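Local structure of alpha-/beta-galactoside alpha-2,3-sialyltransferase (Photobacterium phosphoreum, 2ZWI) at residues 19-24 / 204-209; 95-98 / 104-107; 121-126 / 155-160. The protein probably transfers sialic acid from CMP-sialic acid to galactosides through an alpha-2,3 linkage, and binds CMP. One frame throughout, in Å; residues are numbered along the deposited sequence. Where two conformers were deposited one is given.

Contact 1 of 3, residues 19-24 / 204-209; sequences QMTQII and TTFNSQ
Apolar contact carries most of the meeting between Phe206 and Ile24. The methyl CG2 of Ile24 comes up obliquely to the far end of the phenyl ring, 3.7 Å from Phe206 CE2 and equally close to Phe206 CZ, and the two side chains cross at about a right angle. With CG1 of Ile24 beside the backbone N (chi1 -64°), CG2 falls anti to it and is the branch that reaches the ring. Thr21, one helical turn earlier, adds a looser touch at the same corner, with its CG2 4.0 Å from Phe206 CZ.

Helix 14-26 follows the first strand of the parallel sheet in the N-terminal Rossmann-like half of this GT-B enzyme, and the contact ties it to the turn that opens helix 208-218. The second helix runs on beside it, Phe214 touching Thr21 and Phe217 touching Ile24. The side chain of Thr21 lies about 8 Å from that of the CMP-binding Glu306 and about 13 Å from the bound CMP.

No hydrogen bond joins the two segments. Thr21 O lies at the ring edge, near its plane, 3.8 Å from Phe206 CZ, so the backbone of the helix as well as its side chains shapes the seat of the ring. The hydroxyl OG1 of Thr21 is hydrogen-bonded to Ile17 O within its own helix. Asn207 is the N-cap of helix 208-218; its backbone N is hydrogen-bonded to Gln210 OE1, while Gln210 NE2 links the two helices by bonding to Ile24 O.

Contact 2 of 3, residues 95-98 / 104-107; sequences SIEA and EIEL
Ile96 and Glu97, in the last turn of helix 86-98, both close on the side chain of Ile105. Helix and strand belong to one beta-alpha-beta crossover: strand 74-82 leads into helix 86-98, and the chain then returns through a short loop to lay strand 104-110 parallel beside strand 74-82. The crossover is part of the Rossmann-like N-terminal domain of the GT-B fold, and the contact packs the end of its helix onto the start of its second strand.

Ile96 comes first along the helix and reaches toward Ile105 tip to tip. Its CG1 stands beside the backbone N (chi1 -63°), which puts the branch methyl CG2 anti to that nitrogen and 3.8 Å from Ile105 CD1; the same Ile96 CG2 is 4.1 Å from Ile105 CG1. The root of the side chain is hardly farther off, Ile96 CB standing 4.1 Å from Ile105 CD1. Leu65 and Ile69 of helix 58-70 and Val77 of strand 74-82 also touch Ile96, so it packs between helix 58-70 and the sheet.

Glu97 follows, and its CA-CB bond does not aim at the strand. A bend at chi2 (-78°) swings the carboxylate round so that its end arrives beside Ile105, the two side chains crossing obliquely. Nothing polar is on offer from the isoleucine, so this is a van der Waals touch by the end of the carboxylate; the oxygen concerned, OE2, has its hydrogen bond with Tyr166 OH, and Tyr166 itself also touches Ile105. Carbon CD of Glu97 stands 4.0 Å from Ile105 CD1, and Glu97 OE2 approaches that methyl to 3.8 Å.

Contact 3 of 3, residues 121-126 / 155-160; sequences YDFSRL and SIENIY
Phe123, near the end of helix 114-125, lays its ring against Ile156 and Glu157 in the first turn of the short helix 156-159. Both helices lie in the excursion of the N-terminal Rossmann-like domain between the parallel strands 104-110 and 168-172, and helix 128-147 joins the packing through Gln131, which touches Phe123, and Lys134, which touches Glu157.

From CB outward, Phe123 first brushes Ile156: its CB is 4.2 Å from Ile156 CG2. With CG anti to the backbone N (chi1 -175°), the ring is carried out to the other helix and the same methyl settles over one face, nearest the root of the ring, where Phe123 CG and Ile156 CG2 are 3.8 Å apart. This is a CH-pi contact, the methyl lying 18° off the ring normal as seen from the ring centre. One step farther Glu157 joins: Phe123 CD1 is shared between Ile156 CG2 and Glu157 OE1, and at Phe123 CE1 the carboxylate oxygen OE1 of Glu157 takes over, at 3.7 Å. That oxygen comes in obliquely, the ring and carboxylate planes being 38° apart. Glu157 brings it there by setting CG between the backbone N and the carbonyl carbon and then bending at chi2.

On the same segment as Phe123, side-chain bonds tie Ser124 and Arg125 to Tyr121. Ser124 OG bonds to Tyr121 O at 2.7 Å, and the guanidinium of Arg125, lying over one face of the Tyr121 ring toward its rim, grips Ser124 OG side-on with two nitrogens, NH2 at 3.1 Å and NE at 3.3 Å.

In the fold
All three contacts belong to the N-terminal domain, packed around its seven-stranded parallel sheet. The chain enters contact 1 at 19-24, makes contact 2 and then contact 3, and returns to contact 1 at 204-209 after the last strand of that sheet, so contact 1 fastens the start of the domain to the segment following its sheet, while contacts 2 and 3 pack helices within it. Contacts 2 and 3 follow in series, strand 104-110 leading into helix 114-125; their centres are about 25 Å apart. Contact 1 lies about 27 Å from contact 2 and about 33 Å from contact 3, centre to centre, with contacts 1 and 3 on opposite sides of the chain's centre. None touches another.

Contact 1 of 3, residues 19-24 / 204-209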
loop_
_atom_site.group_PDB
_atom_site.type_symbol
_atom_site.label_atom_id
_atom_site.label_comp_id
_atom_site.label_asym_id
_atom_site.label_seq_id
_atom_site.Cartn_x
_atom_site.Cartn_y
_atom_site.Cartn_z
ATOM N N GLN A 19 -4.937 -7.449 2.159
ATOM C CA GLN A 19 -6.205 -8.025 2.604
ATOM C C GLN A 19 -6.419 -9.423 2.036
ATOM O O GLN A 19 -6.780 -10.332 2.780
ATOM C CB GLN A 19 -7.389 -7.110 2.284
ATOM C CG GLN A 19 -7.480 -5.849 3.148
ATOM C CD GLN A 19 -8.513 -4.876 2.609
ATOM O OE1 GLN A 19 -9.408 -5.265 1.860
ATOM N NE2 GLN A 19 -8.400 -3.610 2.986
ATOM N N MET A 20 -6.170 -9.606 0.736
ATOM C CA MET A 20 -6.247 -10.943 0.113
ATOM C C MET A 20 -5.370 -11.931 0.881
ATOM O O MET A 20 -5.789 -13.031 1.225
ATOM C CB MET A 20 -5.792 -10.896 -1.353
ATOM C CG MET A 20 -6.717 -10.163 -2.312
ATOM S SD MET A 20 -5.913 -9.876 -3.902
ATOM C CE MET A 20 -7.287 -9.276 -4.873
ATOM N N THR A 21 -4.145 -11.515 1.170
ATOM C CA THR A 21 -3.185 -12.380 1.844
ATOM C C THR A 21 -3.632 -12.789 3.263
ATOM O O THR A 21 -3.464 -13.937 3.650
ATOM C CB THR A 21 -1.787 -11.736 1.846
ATOM O OG1 THR A 21 -1.436 -11.371 0.500
ATOM C CG2 THR A 21 -0.756 -12.700 2.367
ATOM N N GLN A 22 -4.203 -11.851 4.023
ATOM C CA GLN A 22 -4.743 -12.153 5.357
ATOM C C GLN A 22 -5.924 -13.127 5.315
ATOM O O GLN A 22 -6.015 -14.045 6.146
ATOM C CB GLN A 22 -5.156 -10.858 6.073
ATOM C CG GLN A 22 -4.028 -9.825 6.219
ATOM C CD GLN A 22 -3.109 -10.098 7.399
ATOM O OE1 GLN A 22 -2.408 -11.109 7.444
ATOM N NE2 GLN A 22 -3.100 -9.176 8.360
ATOM N N ILE A 23 -6.831 -12.926 4.358
ATOM C CA ILE A 23 -7.974 -13.826 4.163
ATOM C C ILE A 23 -7.441 -15.244 3.959
ATOM O O ILE A 23 -7.878 -16.173 4.636
ATOM C CB ILE A 23 -8.850 -13.424 2.941
ATOM C CG1 ILE A 23 -9.702 -12.187 3.264
ATOM C CG2 ILE A 23 -9.726 -14.617 2.476
ATOM C CD1 ILE A 23 -10.311 -11.483 2.015
ATOM N N ILE A 24 -6.465 -15.377 3.062
ATOM C CA ILE A 24 -5.858 -16.674 2.734
ATOM C C ILE A 24 -5.138 -17.268 3.951
ATOM O O ILE A 24 -5.282 -18.459 4.238
ATOM C CB ILE A 24 -4.906 -16.552 1.516
ATOM C CG1 ILE A 24 -5.679 -16.143 0.254
ATOM C CG2 ILE A 24 -4.128 -17.841 1.278
ATOM C CD1 ILE A 24 -4.772 -15.465 -0.805
ATOM N N THR A 204 6.304 -18.229 2.758
ATOM C CA THR A 204 7.211 -19.138 3.459
ATOM C C THR A 204 6.428 -20.224 4.220
ATOM O O THR A 204 6.897 -21.354 4.331
ATOM C CB THR A 204 8.169 -18.329 4.387
ATOM O OG1 THR A 204 9.001 -17.496 3.570
ATOM C CG2 THR A 204 9.057 -19.211 5.240
ATOM N N THR A 205 5.229 -19.892 4.702
ATOM C CA THR A 205 4.417 -20.838 5.477
ATOM C C THR A 205 3.162 -21.352 4.752
ATOM O O THR A 205 2.523 -22.298 5.219
ATOM C CB THR A 205 4.023 -20.271 6.862
ATOM O OG1 THR A 205 3.326 -19.030 6.702
ATOM C CG2 THR A 205 5.255 -20.041 7.733
ATOM N N PHE A 206 2.818 -20.728 3.624
ATOM C CA PHE A 206 1.656 -21.118 2.822
ATOM C C PHE A 206 1.852 -22.486 2.174
ATOM O O PHE A 206 2.922 -22.778 1.621
ATOM C CB PHE A 206 1.415 -20.093 1.705
ATOM C CG PHE A 206 0.580 -18.895 2.111
ATOM C CD1 PHE A 206 0.212 -18.674 3.436
ATOM C CD2 PHE A 206 0.176 -17.972 1.144
ATOM C CE1 PHE A 206 -0.558 -17.571 3.786
ATOM C CE2 PHE A 206 -0.576 -16.854 1.490
ATOM C CZ PHE A 206 -0.949 -16.655 2.812
ATOM N N ASN A 207 0.809 -23.311 2.226
ATOM C CA ASN A 207 0.756 -24.520 1.417
ATOM C C ASN A 207 0.360 -24.180 -0.026
ATOM O O ASN A 207 0.004 -23.034 -0.333
ATOM C CB ASN A 207 -0.190 -25.559 2.049
ATOM C CG ASN A 207 -1.634 -25.073 2.144
ATOM O OD1 ASN A 207 -2.175 -24.474 1.209
ATOM N ND2 ASN A 207 -2.268 -25.350 3.276
ATOM N N SER A 208 0.428 -25.171 -0.913
ATOM C CA SER A 208 0.136 -24.963 -2.334
ATOM C C SER A 208 -1.219 -24.321 -2.602
ATOM O O SER A 208 -1.315 -23.396 -3.404
ATOM C CB SER A 208 0.244 -26.277 -3.107
ATOM O OG SER A 208 1.572 -26.479 -3.530
ATOM N N GLN A 209 -2.253 -24.815 -1.924
ATOM C CA GLN A 209 -3.619 -24.332 -2.101
ATOM C C GLN A 209 -3.751 -22.843 -1.767
ATOM O O GLN A 209 -4.484 -22.108 -2.442
ATOM C CB GLN A 209 -4.588 -25.153 -1.238
ATOM C CG GLN A 209 -6.052 -24.720 -1.333
ATOM C CD GLN A 209 -6.981 -25.548 -0.444
ATOM O OE1 GLN A 209 -8.031 -25.064 0.007
ATOM N NE2 GLN A 209 -6.595 -26.801 -0.184
#

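Contact 2 of 3, residues 95-98 / 104-107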
loop_
_atom_site.group_PDB
_atom_site.type_symbol
_atom_site.label_atom_id
_atom_site.label_comp_id
_atom_site.label_asym_id
_atom_site.label_seq_id
_atom_site.Cartn_x
_atom_site.Cartn_y
_atom_site.Cartn_z
ATOM N N SER A 95 -23.386 3.537 8.949
ATOM C CA SER A 95 -24.543 2.719 8.572
ATOM C C SER A 95 -24.869 1.650 9.622
ATOM O O SER A 95 -26.036 1.446 9.959
ATOM C CB SER A 95 -24.325 2.080 7.199
ATOM O OG SER A 95 -23.980 3.058 6.229
ATOM N N ILE A 96 -23.837 0.979 10.138
ATOM C CA ILE A 96 -23.990 -0.009 11.222
ATOM C C ILE A 96 -24.564 0.604 12.514
ATOM O O ILE A 96 -25.534 0.071 13.078
ATOM C CB ILE A 96 -22.644 -0.727 11.550
ATOM C CG1 ILE A 96 -22.140 -1.523 10.345
ATOM C CG2 ILE A 96 -22.794 -1.638 12.782
ATOM C CD1 ILE A 96 -20.713 -2.010 10.490
ATOM N N GLU A 97 -23.953 1.697 12.981
ATOM C CA GLU A 97 -24.375 2.394 14.213
ATOM C C GLU A 97 -25.808 2.931 14.140
ATOM O O GLU A 97 -26.538 2.896 15.139
ATOM C CB GLU A 97 -23.432 3.562 14.550
ATOM C CG GLU A 97 -21.961 3.188 14.806
ATOM C CD GLU A 97 -21.701 2.604 16.195
ATOM O OE1 GLU A 97 -22.666 2.169 16.875
ATOM O OE2 GLU A 97 -20.516 2.579 16.615
ATOM N N ALA A 98 -26.188 3.436 12.964
ATOM C CA ALA A 98 -27.535 3.974 12.712
ATOM C C ALA A 98 -28.625 2.962 13.052
ATOM O O ALA A 98 -29.627 3.311 13.663
ATOM C CB ALA A 98 -27.669 4.413 11.263
ATOM N N GLU A 104 -20.907 -5.105 17.588
ATOM C CA GLU A 104 -19.503 -4.835 17.895
ATOM C C GLU A 104 -18.794 -4.489 16.594
ATOM O O GLU A 104 -19.036 -5.129 15.578
ATOM C CB GLU A 104 -18.848 -6.045 18.557
ATOM C CG GLU A 104 -19.324 -6.285 19.988
ATOM C CD GLU A 104 -18.854 -7.611 20.568
ATOM O OE1 GLU A 104 -17.848 -8.166 20.072
ATOM O OE2 GLU A 104 -19.488 -8.091 21.540
ATOM N N ILE A 105 -17.948 -3.459 16.621
ATOM C CA ILE A 105 -17.157 -3.079 15.439
ATOM C C ILE A 105 -15.669 -3.084 15.766
ATOM O O ILE A 105 -15.246 -2.507 16.762
ATOM C CB ILE A 105 -17.544 -1.683 14.880
ATOM C CG1 ILE A 105 -18.988 -1.681 14.372
ATOM C CG2 ILE A 105 -16.594 -1.271 13.750
ATOM C CD1 ILE A 105 -19.627 -0.298 14.306
ATOM N N GLU A 106 -14.890 -3.748 14.920
ATOM C CA GLU A 106 -13.432 -3.758 15.016
ATOM C C GLU A 106 -12.846 -3.356 13.673
ATOM O O GLU A 106 -13.430 -3.649 12.628
ATOM C CB GLU A 106 -12.929 -5.142 15.433
ATOM C CG GLU A 106 -13.358 -5.501 16.852
ATOM C CD GLU A 106 -12.802 -6.823 17.340
ATOM O OE1 GLU A 106 -13.214 -7.258 18.445
ATOM O OE2 GLU A 106 -11.961 -7.421 16.635
ATOM N N LEU A 107 -11.695 -2.692 13.702
ATOM C CA LEU A 107 -11.138 -2.056 12.502
ATOM C C LEU A 107 -9.719 -2.508 12.209
ATOM O O LEU A 107 -8.901 -2.614 13.118
ATOM C CB LEU A 107 -11.146 -0.528 12.640
ATOM C CG LEU A 107 -12.465 0.160 13.019
ATOM C CD1 LEU A 107 -12.244 1.626 13.281
ATOM C CD2 LEU A 107 -13.536 -0.046 11.930
#

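Contact 3 of 3, residues 121-126 / 155-160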
loop_
_atom_site.group_PDB
_atom_site.type_symbol
_atom_site.label_atom_id
_atom_site.label_comp_id
_atom_site.label_asym_id
_atom_site.label_seq_id
_atom_site.Cartn_x
_atom_site.Cartn_y
_atom_site.Cartn_z
ATOM N N TYR A 121 5.437 12.836 7.699
ATOM C CA TYR A 121 6.575 13.744 7.702
ATOM C C TYR A 121 6.126 15.184 7.956
ATOM O O TYR A 121 6.677 15.872 8.813
ATOM C CB TYR A 121 7.375 13.666 6.400
ATOM C CG TYR A 121 8.591 14.559 6.445
ATOM C CD1 TYR A 121 9.772 14.111 7.033
ATOM C CD2 TYR A 121 8.552 15.858 5.945
ATOM C CE1 TYR A 121 10.886 14.920 7.116
ATOM C CE2 TYR A 121 9.691 16.692 6.012
ATOM C CZ TYR A 121 10.847 16.202 6.601
ATOM O OH TYR A 121 11.979 16.985 6.691
ATOM N N ASP A 122 5.115 15.619 7.212
ATOM C CA ASP A 122 4.584 16.971 7.337
ATOM C C ASP A 122 4.092 17.234 8.762
ATOM O O ASP A 122 4.425 18.251 9.367
ATOM C CB ASP A 122 3.475 17.212 6.307
ATOM C CG ASP A 122 4.016 17.428 4.883
ATOM O OD1 ASP A 122 5.173 17.859 4.727
ATOM O OD2 ASP A 122 3.263 17.179 3.914
ATOM N N PHE A 123 3.329 16.291 9.299
ATOM C CA PHE A 123 2.813 16.369 10.657
ATOM C C PHE A 123 3.942 16.464 11.687
ATOM O O PHE A 123 3.815 17.191 12.675
ATOM C CB PHE A 123 1.910 15.164 10.931
ATOM C CG PHE A 123 1.224 15.197 12.266
ATOM C CD1 PHE A 123 -0.025 15.808 12.409
ATOM C CD2 PHE A 123 1.807 14.584 13.377
ATOM C CE1 PHE A 123 -0.666 15.835 13.659
ATOM C CE2 PHE A 123 1.172 14.601 14.615
ATOM C CZ PHE A 123 -0.063 15.234 14.758
ATOM N N SER A 124 5.036 15.733 11.453
ATOM C CA SER A 124 6.201 15.735 12.347
ATOM C C SER A 124 6.935 17.077 12.374
ATOM O O SER A 124 7.688 17.339 13.306
ATOM C CB SER A 124 7.197 14.625 11.978
ATOM O OG SER A 124 8.049 15.025 10.925
ATOM N N ARG A 125 6.735 17.902 11.346
ATOM C CA ARG A 125 7.347 19.251 11.294
ATOM C C ARG A 125 6.631 20.236 12.214
ATOM O O ARG A 125 7.198 21.281 12.578
ATOM C CB ARG A 125 7.338 19.829 9.864
ATOM C CG ARG A 125 8.067 19.013 8.773
ATOM C CD ARG A 125 9.543 18.828 9.052
ATOM N NE ARG A 125 9.751 17.643 9.877
ATOM C CZ ARG A 125 10.932 17.194 10.288
ATOM N NH1 ARG A 125 12.057 17.831 9.959
ATOM N NH2 ARG A 125 10.985 16.100 11.036
ATOM N N LEU A 126 5.385 19.917 12.572
ATOM C CA LEU A 126 4.576 20.773 13.444
ATOM C C LEU A 126 5.194 20.850 14.832
ATOM O O LEU A 126 5.773 19.874 15.299
ATOM C CB LEU A 126 3.144 20.242 13.545
ATOM C CG LEU A 126 2.098 20.626 12.496
ATOM C CD1 LEU A 126 2.373 20.020 11.137
ATOM C CD2 LEU A 126 0.745 20.186 12.982
ATOM N N SER A 155 -6.898 13.935 7.497
ATOM C CA SER A 155 -5.648 14.405 8.072
ATOM C C SER A 155 -5.011 13.262 8.874
ATOM O O SER A 155 -5.685 12.290 9.217
ATOM C CB SER A 155 -5.934 15.595 8.986
ATOM O OG SER A 155 -6.807 15.187 10.026
ATOM N N ILE A 156 -3.718 13.384 9.165
ATOM C CA ILE A 156 -2.986 12.364 9.927
ATOM C C ILE A 156 -3.639 12.014 11.261
ATOM O O ILE A 156 -3.850 10.831 11.570
ATOM C CB ILE A 156 -1.500 12.770 10.142
ATOM C CG1 ILE A 156 -0.662 12.338 8.945
ATOM C CG2 ILE A 156 -0.928 12.170 11.454
ATOM C CD1 ILE A 156 -0.924 10.891 8.443
ATOM N N GLU A 157 -3.978 13.043 12.036
ATOM C CA GLU A 157 -4.571 12.843 13.358
ATOM C C GLU A 157 -5.913 12.087 13.312
ATOM O O GLU A 157 -6.254 11.356 14.250
ATOM C CB GLU A 157 -4.681 14.178 14.116
ATOM C CG GLU A 157 -5.639 15.231 13.508
ATOM C CD GLU A 157 -4.988 16.161 12.491
ATOM O OE1 GLU A 157 -3.913 15.838 11.926
ATOM O OE2 GLU A 157 -5.570 17.230 12.241
ATOM N N ASN A 158 -6.657 12.255 12.219
ATOM C CA ASN A 158 -7.958 11.601 12.036
ATOM C C ASN A 158 -7.845 10.170 11.558
ATOM O O ASN A 158 -8.395 9.260 12.183
ATOM C CB ASN A 158 -8.841 12.404 11.063
ATOM C CG ASN A 158 -9.388 13.677 11.690
ATOM O OD1 ASN A 158 -9.238 13.903 12.885
ATOM N ND2 ASN A 158 -10.037 14.508 10.881
ATOM N N ILE A 159 -7.128 9.973 10.454
ATOM C CA ILE A 159 -6.979 8.632 9.872
ATOM C C ILE A 159 -6.242 7.673 10.813
ATOM O O ILE A 159 -6.577 6.498 10.858
ATOM C CB ILE A 159 -6.385 8.658 8.438
ATOM C CG1 ILE A 159 -4.909 9.087 8.436
ATOM C CG2 ILE A 159 -7.221 9.575 7.544
ATOM C CD1 ILE A 159 -4.267 9.104 7.051
ATOM N N TYR A 160 -5.282 8.183 11.590
ATOM C CA TYR A 160 -4.630 7.358 12.613
ATOM C C TYR A 160 -5.263 7.465 14.014
ATOM O O TYR A 160 -4.651 7.060 15.018
ATOM C CB TYR A 160 -3.111 7.617 12.658
ATOM C CG TYR A 160 -2.348 7.052 11.472
ATOM C CD1 TYR A 160 -2.196 5.673 11.310
ATOM C CD2 TYR A 160 -1.767 7.892 10.522
ATOM C CE1 TYR A 160 -1.495 5.138 10.218
ATOM C CE2 TYR A 160 -1.048 7.374 9.438
ATOM C CZ TYR A 160 -0.919 5.990 9.292
ATOM O OH TYR A 160 -0.223 5.465 8.221
#